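Local structure of AT-less polyketide synthase (Streptomyces platensis subsp. rosaceus, 4TKT) at residues N167-S170 and Y171-A175; T181-M185 and C186-L190; A366-A369 and G370-K373. The protein probably catalyses decarboxylative chain-extending condensation as a ketosynthase domain of the AT-less type I polyketide synthase that builds isomigrastatin. All coordinates share one frame; numbering follows the deposited sequence.

The three contacts follow one another along the chain in a thiolase-fold ketosynthase core. Contact 1 ends helix 163-173, and strand 179-182 carries the chain into contact 2; the nearest atoms of contacts 1 and 2 are about 5 Å apart. Contact 2 turns through Cys186, probably the nucleophile to judge by its place in the ketosynthase fold, into helix 188-202. That helix meets helix 366-380 of contact 3, where Leu190 CD1 lies 3.5 Å from Gly367 CA; the centres of contacts 2 and 3 are 13 Å apart. Contact 1 lies about 13 Å from contact 3 at the nearest atoms. The probable active site thus lies at contact 2, contact 3 beside it.

Contact 1. Residues N167-S170 and Y171-A175; sequences NRVS and YFLDA
Leu173 lies alongside Val169, one turn earlier in the helix. Its CB sits 3.4 Å from Val169 O, and CG comes just as near to that oxygen. At the tip, CD1 reaches Val169 CG1 at 3.6 Å, the two side chains running side by side in the same direction. Val169 offers this branch because CG1 is anti to its backbone N (chi1 171°). Val169 packs on Phe98 and Ala102 of helix 93-109, Leu173 on Leu106 of the same helix. Leu173 N also bonds to Val169 O, at 2.8 Å. Here helix 163-173 stops in a Schellman motif: Asp174 takes a positive phi of 52°, Ala175 N reaches back to Ser170 O at 2.8 Å, and Asp174 N bonds to Tyr171 O at 3.3 Å. The Ala175 bond lies in the carbonyl plane of Ser170. The reversal also folds Ala175 CB against Ser170, 3.9 Å from its CA, while Ile131 of strand 129-136 packs on the alanine. Ser170 OG is buried, yet it is satisfied by Ser179 OG and by Ala166 O one turn back in the helix.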
loop_
_atom_site.group_PDB
_atom_site.type_symbol
_atom_site.label_atom_id
_atom_site.label_comp_id
_atom_site.label_asym_id
_atom_site.label_seq_id
_atom_site.Cartn_x
_atom_site.Cartn_y
_atom_site.Cartn_z
ATOM N N ASN A 167 -14.850 -5.934 -4.835
ATOM C CA ASN A 167 -16.236 -6.010 -4.390
ATOM C C ASN A 167 -16.388 -6.302 -2.900
ATOM O O ASN A 167 -17.296 -5.776 -2.257
ATOM C CB ASN A 167 -16.989 -7.064 -5.201
ATOM C CG ASN A 167 -17.422 -6.548 -6.561
ATOM O OD1 ASN A 167 -17.171 -5.395 -6.907
ATOM N ND2 ASN A 167 -18.073 -7.402 -7.342
ATOM N N ARG A 168 -15.508 -7.130 -2.348
ATOM C CA ARG A 168 -15.588 -7.464 -0.929
ATOM C C ARG A 168 -15.197 -6.282 -0.056
ATOM O O ARG A 168 -15.738 -6.112 1.036
ATOM C CB ARG A 168 -14.710 -8.670 -0.595
ATOM C CG ARG A 168 -15.245 -9.959 -1.169
ATOM C CD ARG A 168 -14.685 -11.170 -0.461
ATOM N NE ARG A 168 -15.136 -12.400 -1.103
ATOM C CZ ARG A 168 -16.345 -12.929 -0.939
ATOM N NH1 ARG A 168 -17.230 -12.334 -0.147
ATOM N NH2 ARG A 168 -16.668 -14.051 -1.566
ATOM N N VAL A 169 -14.259 -5.472 -0.534
ATOM C CA VAL A 169 -13.879 -4.262 0.183
ATOM C C VAL A 169 -15.050 -3.284 0.186
ATOM O O VAL A 169 -15.423 -2.757 1.233
ATOM C CB VAL A 169 -12.636 -3.591 -0.433
ATOM C CG1 VAL A 169 -12.405 -2.230 0.181
ATOM C CG2 VAL A 169 -11.414 -4.468 -0.236
ATOM N N SER A 170 -15.638 -3.060 -0.985
ATOM C CA SER A 170 -16.797 -2.180 -1.106
ATOM C C SER A 170 -17.928 -2.635 -0.195
ATOM O O SER A 170 -18.566 -1.822 0.474
ATOM C CB SER A 170 -17.287 -2.130 -2.553
ATOM O OG SER A 170 -16.280 -1.628 -3.413
ATOM N N TYR A 171 -18.169 -3.941 -0.179
ATOM C CA TYR A 171 -19.196 -4.523 0.673
ATOM C C TYR A 171 -18.887 -4.260 2.145
ATOM O O TYR A 171 -19.754 -3.829 2.907
ATOM C CB TYR A 171 -19.314 -6.026 0.412
ATOM C CG TYR A 171 -20.362 -6.715 1.255
ATOM C CD1 TYR A 171 -21.712 -6.591 0.955
ATOM C CD2 TYR A 171 -20.002 -7.489 2.349
ATOM C CE1 TYR A 171 -22.676 -7.216 1.722
ATOM C CE2 TYR A 171 -20.959 -8.121 3.123
ATOM C CZ TYR A 171 -22.294 -7.980 2.803
ATOM O OH TYR A 171 -23.254 -8.603 3.564
ATOM N N PHE A 172 -17.640 -4.503 2.531
ATOM C CA PHE A 172 -17.217 -4.336 3.915
ATOM C C PHE A 172 -17.275 -2.880 4.365
ATOM O O PHE A 172 -17.710 -2.584 5.477
ATOM C CB PHE A 172 -15.801 -4.879 4.101
ATOM C CG PHE A 172 -15.183 -4.508 5.415
ATOM C CD1 PHE A 172 -15.637 -5.078 6.592
ATOM C CD2 PHE A 172 -14.149 -3.590 5.474
ATOM C CE1 PHE A 172 -15.072 -4.737 7.808
ATOM C CE2 PHE A 172 -13.577 -3.246 6.685
ATOM C CZ PHE A 172 -14.039 -3.820 7.853
ATOM N N LEU A 173 -16.834 -1.980 3.492
ATOM C CA LEU A 173 -16.789 -0.556 3.801
ATOM C C LEU A 173 -18.153 0.107 3.698
ATOM O O LEU A 173 -18.296 1.285 4.029
ATOM C CB LEU A 173 -15.820 0.164 2.861
ATOM C CG LEU A 173 -14.331 -0.153 2.959
ATOM C CD1 LEU A 173 -13.561 0.685 1.953
ATOM C CD2 LEU A 173 -13.840 0.108 4.367
ATOM N N ASP A 174 -19.144 -0.651 3.232
ATOM C CA ASP A 174 -20.434 -0.091 2.843
ATOM C C ASP A 174 -20.201 1.067 1.875
ATOM O O ASP A 174 -20.760 2.151 2.035
ATOM C CB ASP A 174 -21.233 0.367 4.067
ATOM C CG ASP A 174 -22.682 0.678 3.735
ATOM O OD1 ASP A 174 -23.161 0.232 2.670
ATOM O OD2 ASP A 174 -23.341 1.369 4.540
ATOM N N ALA A 175 -19.354 0.829 0.879
ATOM C CA ALA A 175 -19.026 1.842 -0.118
ATOM C C ALA A 175 -20.024 1.812 -1.269
ATOM O O ALA A 175 -20.452 0.741 -1.700
ATOM C CB ALA A 175 -17.615 1.636 -0.634
#

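Contact 2. Residues T181-M185 and C186-L190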
loop_
_atom_site.group_PDB
_atom_site.type_symbol
_atom_site.label_atom_id
_atom_site.label_comp_id
_atom_site.label_asym_id
_atom_site.label_seq_id
_atom_site.Cartn_x
_atom_site.Cartn_y
_atom_site.Cartn_z
ATOM N N THR A 181 -12.220 -4.144 -10.362
ATOM C CA THR A 181 -10.903 -4.753 -10.448
ATOM C C THR A 181 -10.438 -4.700 -11.894
ATOM O O THR A 181 -11.161 -5.114 -12.799
ATOM C CB THR A 181 -10.892 -6.206 -9.959
ATOM O OG1 THR A 181 -11.416 -6.267 -8.628
ATOM C CG2 THR A 181 -9.470 -6.753 -9.963
ATOM N N VAL A 182 -9.238 -4.178 -12.113
ATOM C CA VAL A 182 -8.694 -4.084 -13.458
ATOM C C VAL A 182 -7.469 -4.964 -13.632
ATOM O O VAL A 182 -6.655 -5.113 -12.719
ATOM C CB VAL A 182 -8.320 -2.638 -13.821
ATOM C CG1 VAL A 182 -9.566 -1.793 -13.918
ATOM C CG2 VAL A 182 -7.357 -2.062 -12.797
ATOM N N ASP A 183 -7.353 -5.554 -14.814
ATOM C CA ASP A 183 -6.183 -6.338 -15.159
ATOM C C ASP A 183 -5.507 -5.757 -16.394
ATOM O O ASP A 183 -6.065 -5.778 -17.489
ATOM C CB ASP A 183 -6.559 -7.803 -15.391
ATOM C CG ASP A 183 -5.349 -8.680 -15.661
ATOM O OD1 ASP A 183 -4.212 -8.206 -15.449
ATOM O OD2 ASP A 183 -5.526 -9.841 -16.085
ATOM N N THR A 184 -4.312 -5.217 -16.197
ATOM C CA THR A 184 -3.445 -4.824 -17.298
ATOM C C THR A 184 -2.064 -5.397 -17.019
ATOM O O THR A 184 -1.047 -4.816 -17.395
ATOM C CB THR A 184 -3.362 -3.301 -17.467
ATOM O OG1 THR A 184 -2.873 -2.712 -16.256
ATOM C CG2 THR A 184 -4.732 -2.723 -17.788
HETATM N N MSE A 185 -2.059 -6.540 -16.340
HETATM C CA MSE A 185 -0.840 -7.229 -15.927
HETATM C C MSE A 185 0.034 -6.356 -15.026
HETATM O O MSE A 185 -0.440 -5.827 -14.022
HETATM C CB MSE A 185 -0.047 -7.699 -17.146
HETATM C CG MSE A 185 -0.892 -8.452 -18.163
HETATM SE SE MSE A 185 0.155 -9.645 -19.291
HETATM C CE MSE A 185 -1.188 -10.065 -20.646
ATOM N N CYS A 186 1.303 -6.206 -15.391
ATOM C CA CYS A 186 2.280 -5.518 -14.551
ATOM C C CYS A 186 1.887 -4.073 -14.243
ATOM O O CYS A 186 2.337 -3.498 -13.252
ATOM C CB CYS A 186 3.660 -5.542 -15.218
ATOM S SG CYS A 186 4.188 -7.169 -15.829
ATOM N N ALA A 187 1.045 -3.492 -15.089
ATOM C CA ALA A 187 0.648 -2.097 -14.929
ATOM C C ALA A 187 -0.685 -1.946 -14.200
ATOM O O ALA A 187 -1.240 -0.848 -14.143
ATOM C CB ALA A 187 0.575 -1.419 -16.288
ATOM N N SER A 188 -1.191 -3.041 -13.635
ATOM C CA SER A 188 -2.541 -3.057 -13.069
ATOM C C SER A 188 -2.769 -2.015 -11.977
ATOM O O SER A 188 -3.730 -1.249 -12.048
ATOM C CB SER A 188 -2.865 -4.445 -12.526
ATOM O OG SER A 188 -2.956 -5.382 -13.585
ATOM N N ALA A 189 -1.888 -1.979 -10.980
ATOM C CA ALA A 189 -2.053 -1.069 -9.848
ATOM C C ALA A 189 -2.065 0.390 -10.297
ATOM O O ALA A 189 -2.881 1.187 -9.833
ATOM C CB ALA A 189 -0.957 -1.295 -8.823
ATOM N N LEU A 190 -1.159 0.734 -11.204
ATOM C CA LEU A 190 -1.089 2.093 -11.719
ATOM C C LEU A 190 -2.296 2.410 -12.586
ATOM O O LEU A 190 -2.741 3.555 -12.651
ATOM C CB LEU A 190 0.202 2.299 -12.509
ATOM C CG LEU A 190 1.188 3.241 -11.820
ATOM C CD1 LEU A 190 1.466 2.763 -10.408
ATOM C CD2 LEU A 190 2.473 3.371 -12.614
#
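Ser188 sets its OG beside its own backbone N and anti to the carbonyl carbon (chi1 -67°), which turns the hydroxyl back to the backbone of Thr184 and Met185, while Thr184, with chi1 59°, holds OG1 between its N and carbonyl carbon, up against the Ala187-Ser188 peptide. From there Ser188 OG works both ways: it gives its proton to Met185 O at 2.6 Å and accepts from Thr184 N at 2.9 Å, a fairly straight bond. Met185 O has a second donor in Ser188 N, also 2.9 Å away, which stands above the carbonyl plane, whereas the hydroxyl lies nearer to it. Thr184 OG1 is 3.1 Å from Ala187 C, but its hydrogen bond is with Ser191 OG, in the next turn of the helix. This is the strand-turn-helix of the thiolase fold: strand 179-182 passes through a type II'-like turn at Met185 (built as selenomethionine) and Cys186, and enters helix 188-202 with Ala187 at the N-cap. The turn is closed by a weak bond from Ala187 N to Thr184 O. An alanine in place of Ser188 is likely to leave the N-H of Thr184 without its acceptor and Met185 O with one donor fewer, setting the turn freer to shift. Just upstream, Asp183 makes an Asx turn, its OD1 accepting Met185 N at 2.9 Å on the anti side and 31° out of the carboxylate plane. Cys186 turns its side chain off this network and touches His361, consistent with Cys186 and His361 belonging to the Cys-His-His triad of ketosynthases.

Contact 3. Residues A366-A369 and G370-K373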
loop_
_atom_site.group_PDB
_atom_site.type_symbol
_atom_site.label_atom_id
_atom_site.label_comp_id
_atom_site.label_asym_id
_atom_site.label_seq_id
_atom_site.Cartn_x
_atom_site.Cartn_y
_atom_site.Cartn_z
ATOM N N ALA A 366 3.250 -4.195 -8.604
ATOM C CA ALA A 366 4.554 -3.549 -8.739
ATOM C C ALA A 366 4.449 -2.034 -8.634
ATOM O O ALA A 366 5.330 -1.376 -8.082
ATOM C CB ALA A 366 5.203 -3.938 -10.059
ATOM N N GLY A 367 3.364 -1.484 -9.164
ATOM C CA GLY A 367 3.184 -0.049 -9.193
ATOM C C GLY A 367 2.897 0.572 -7.841
ATOM O O GLY A 367 3.321 1.695 -7.568
ATOM N N ILE A 368 2.177 -0.149 -6.989
ATOM C CA ILE A 368 1.807 0.397 -5.686
ATOM C C ILE A 368 2.999 0.316 -4.725
ATOM O O ILE A 368 3.176 1.180 -3.869
ATOM C CB ILE A 368 0.558 -0.320 -5.098
ATOM C CG1 ILE A 368 -0.006 0.462 -3.914
ATOM C CG2 ILE A 368 0.856 -1.768 -4.721
ATOM C CD1 ILE A 368 -0.541 1.818 -4.289
ATOM N N ALA A 369 3.833 -0.706 -4.891
ATOM C CA ALA A 369 5.074 -0.797 -4.135
ATOM C C ALA A 369 6.038 0.285 -4.600
ATOM O O ALA A 369 6.782 0.856 -3.802
ATOM C CB ALA A 369 5.698 -2.169 -4.293
ATOM N N GLY A 370 6.015 0.559 -5.900
ATOM C CA GLY A 370 6.834 1.601 -6.486
ATOM C C GLY A 370 6.403 2.975 -6.010
ATOM O O GLY A 370 7.237 3.835 -5.736
ATOM N N LEU A 371 5.095 3.179 -5.913
ATOM C CA LEU A 371 4.556 4.434 -5.406
ATOM C C LEU A 371 4.971 4.642 -3.956
ATOM O O LEU A 371 5.281 5.758 -3.545
ATOM C CB LEU A 371 3.033 4.457 -5.526
ATOM C CG LEU A 371 2.355 5.702 -4.959
ATOM C CD1 LEU A 371 2.892 6.950 -5.637
ATOM C CD2 LEU A 371 0.849 5.612 -5.116
ATOM N N ALA A 372 4.980 3.555 -3.193
ATOM C CA ALA A 372 5.386 3.600 -1.794
ATOM C C ALA A 372 6.827 4.076 -1.654
ATOM O O ALA A 372 7.116 4.970 -0.861
ATOM C CB ALA A 372 5.215 2.235 -1.152
ATOM N N LYS A 373 7.724 3.479 -2.433
ATOM C CA LYS A 373 9.133 3.852 -2.403
ATOM C C LYS A 373 9.321 5.325 -2.741
ATOM O O LYS A 373 10.122 6.018 -2.116
ATOM C CB LYS A 373 9.944 2.991 -3.373
ATOM C CG LYS A 373 11.406 3.402 -3.473
ATOM C CD LYS A 373 12.158 2.560 -4.485
ATOM C CE LYS A 373 13.511 3.174 -4.811
ATOM N NZ LYS A 373 14.212 2.451 -5.907
#
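Gly367 O accepts from Leu371 N at 2.8 Å, the shortest of four successive helical bonds. The same oxygen lies 3.4 Å from Leu371 CB. Gly370 N to Ala366 O precedes it, and Ala372 N to Ile368 O and Lys373 N to Ala369 O follow, the last of them 3.1 Å long and the straightest at nitrogen (162°). In the thiolase fold of ketosynthases, helix 366-380 is one of the helices buried between the two sheets, and the small residues Gly367, Ala369, Gly370 and Ala372 leave little side-chain bulk on these turns, so neighbouring elements can come close to the backbone, as Leu190 of helix 188-202 does at Gly367. The bulk comes from Ile368 and Leu371, whose side chains cross obliquely. Ile368 CG1 stands anti to the backbone N (chi1 -167°), and the bend beyond it swings CD1 towards the next turn, to within 4.1 Å of Leu371 CD2. Leu371 likewise has CG anti to its N, and both side chains pack on Met14 of strand 9-17. Ala372 CB lies 3.4 Å from Ala369 O and packs on Leu24 and Phe27 of helix 24-32. Lys373 leaves the contact as a fully extended chain; the residue is buried, and its NZ forms a salt bridge with Glu319, which would probably stabilise the charge in these apolar surroundings.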